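Beta2-microglobulin (Anolis carolinensis, PDB 7CPO) forms the light chain of an MHC class I molecule, pairing with the heavy chain and probably stabilising it for peptide presentation. Local coordinates at residues B[54-57]-B[58-62]. Numbering follows the deposited sequence.
Sequences LSFK and KDWTF
The hairpin joining strands 49-56 and 62-70 of this immunoglobulin C1-set domain places Phe56 and Phe62 on one face of the sheet, with Trp60 of the turn beside them. A type I beta turn runs from Lys57 to Trp60, closed where Trp60 N donates to Lys57 O (2.8 Å) from above the carbonyl plane. One step further, Lys57 N reaches Thr61 O at 3.0 Å, with an N-H...O angle of 155°. Asp59 bridges the loop through an Asx turn: its OD1 takes Thr61 N (2.9 Å) from above the carboxylate plane and Thr61 OG1 (2.7 Å) on the syn side, so two donors grip one oxygen.

Beyond the turn, Phe56 and Phe62 form an antiparallel non-hydrogen-bonded pair. The Phe56 side chain runs alongside those of Trp60 and Phe62, all pointing the same way. With CG between backbone N and carbonyl carbon (chi1 49°), it turns a ring edge toward the face of Phe62 in an offset edge-to-face pair, planes at 72°. On the Trp60 flank the planes are near parallel but slid apart, and CE1 of Phe56 meets CE3 of Trp60 at 3.7 Å. Were Phe56 replaced by an alanine, Trp60 and Phe62 would probably lose the ring that lies between them, opening a gap there. Leu54 CD1 extends the apolar row, 3.7 Å from Phe62 CD1.

This cluster faces the MHC class I heavy chain, whose Phe10 meets Phe56 edge-to-face and whose Asp123 accepts from Trp60 NE1. Lys57 instead forms salt bridges with Glu63 of strand 62-70 and Glu28 of strand 21-30, while Phe62 packs on Phe30 of the latter strand.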
loop_
_atom_site.group_PDB
_atom_site.type_symbol
_atom_site.label_atom_id
_atom_site.label_comp_id
_atom_site.label_asym_id
_atom_site.label_seq_id
_atom_site.Cartn_x
_atom_site.Cartn_y
_atom_site.Cartn_z
ATOM N N LEU B 54 -1.036 0.188 8.573
ATOM C CA LEU B 54 0.297 -0.087 8.055
ATOM C C LEU B 54 0.274 -1.317 7.150
ATOM O O LEU B 54 -0.008 -2.430 7.602
ATOM C CB LEU B 54 1.275 -0.287 9.213
ATOM C CG LEU B 54 2.691 -0.703 8.829
ATOM C CD1 LEU B 54 3.419 0.464 8.161
ATOM C CD2 LEU B 54 3.438 -1.204 10.055
ATOM N N SER B 55 0.588 -1.122 5.881
ATOM C CA SER B 55 0.712 -2.223 4.939
ATOM C C SER B 55 2.079 -2.160 4.264
ATOM O O SER B 55 2.865 -1.234 4.489
ATOM C CB SER B 55 -0.413 -2.184 3.902
ATOM O OG SER B 55 -0.225 -1.085 3.023
ATOM N N PHE B 56 2.363 -3.172 3.441
ATOM C CA PHE B 56 3.633 -3.243 2.728
ATOM C C PHE B 56 3.402 -3.844 1.352
ATOM O O PHE B 56 2.315 -4.326 1.038
ATOM C CB PHE B 56 4.700 -4.037 3.496
ATOM C CG PHE B 56 4.240 -5.398 4.011
ATOM C CD1 PHE B 56 4.412 -6.537 3.252
ATOM C CD2 PHE B 56 3.667 -5.525 5.269
ATOM C CE1 PHE B 56 4.025 -7.780 3.722
ATOM C CE2 PHE B 56 3.266 -6.766 5.748
ATOM C CZ PHE B 56 3.448 -7.899 4.970
ATOM N N LYS B 57 4.443 -3.783 0.526
ATOM C CA LYS B 57 4.429 -4.292 -0.833
ATOM C C LYS B 57 5.101 -5.650 -0.883
ATOM O O LYS B 57 5.661 -6.140 0.106
ATOM C CB LYS B 57 5.150 -3.340 -1.797
ATOM C CG LYS B 57 4.618 -1.913 -1.857
ATOM C CD LYS B 57 5.429 -1.074 -2.851
ATOM C CE LYS B 57 5.419 0.395 -2.452
ATOM N NZ LYS B 57 4.073 1.001 -2.629
ATOM N N LYS B 58 5.092 -6.232 -2.086
ATOM C CA LYS B 58 5.678 -7.545 -2.306
ATOM C C LYS B 58 7.181 -7.536 -2.107
ATOM O O LYS B 58 7.773 -8.611 -1.996
ATOM C CB LYS B 58 5.347 -8.056 -3.715
ATOM C CG LYS B 58 5.995 -7.234 -4.828
ATOM C CD LYS B 58 5.273 -7.379 -6.171
ATOM C CE LYS B 58 6.032 -8.299 -7.135
ATOM N NZ LYS B 58 5.542 -8.127 -8.545
ATOM N N ASP B 59 7.813 -6.356 -2.066
ATOM C CA ASP B 59 9.232 -6.240 -1.749
ATOM C C ASP B 59 9.475 -6.010 -0.260
ATOM O O ASP B 59 10.618 -5.767 0.147
ATOM C CB ASP B 59 9.883 -5.127 -2.587
ATOM C CG ASP B 59 9.465 -3.719 -2.155
ATOM O OD1 ASP B 59 8.642 -3.556 -1.220
ATOM O OD2 ASP B 59 9.968 -2.752 -2.774
ATOM N N TRP B 60 8.407 -6.043 0.541
ATOM C CA TRP B 60 8.360 -6.013 1.999
ATOM C C TRP B 60 8.423 -4.589 2.549
ATOM O O TRP B 60 8.263 -4.416 3.770
ATOM C CB TRP B 60 9.468 -6.854 2.653
ATOM C CG TRP B 60 9.471 -8.300 2.206
ATOM C CD1 TRP B 60 10.385 -8.902 1.377
ATOM C CD2 TRP B 60 8.522 -9.318 2.562
ATOM N NE1 TRP B 60 10.062 -10.234 1.206
ATOM C CE2 TRP B 60 8.927 -10.514 1.922
ATOM C CE3 TRP B 60 7.386 -9.345 3.384
ATOM C CZ2 TRP B 60 8.225 -11.718 2.062
ATOM C CZ3 TRP B 60 6.684 -10.551 3.524
ATOM C CH2 TRP B 60 7.112 -11.717 2.861
ATOM N N THR B 61 8.627 -3.573 1.712
ATOM C CA THR B 61 8.751 -2.216 2.212
ATOM C C THR B 61 7.376 -1.637 2.507
ATOM O O THR B 61 6.391 -1.927 1.825
ATOM C CB THR B 61 9.488 -1.315 1.223
ATOM O OG1 THR B 61 8.729 -1.206 0.010
ATOM C CG2 THR B 61 10.882 -1.861 0.937
ATOM N N PHE B 62 7.334 -0.790 3.522
ATOM C CA PHE B 62 6.122 -0.320 4.166
ATOM C C PHE B 62 5.542 0.919 3.489
ATOM O O PHE B 62 6.222 1.624 2.746
ATOM C CB PHE B 62 6.435 -0.041 5.622
ATOM C CG PHE B 62 6.758 -1.282 6.390
ATOM C CD1 PHE B 62 5.735 -2.070 6.907
ATOM C CD2 PHE B 62 8.078 -1.683 6.571
ATOM C CE1 PHE B 62 6.019 -3.231 7.614
ATOM C CE2 PHE B 62 8.375 -2.840 7.266
ATOM C CZ PHE B 62 7.341 -3.621 7.793
#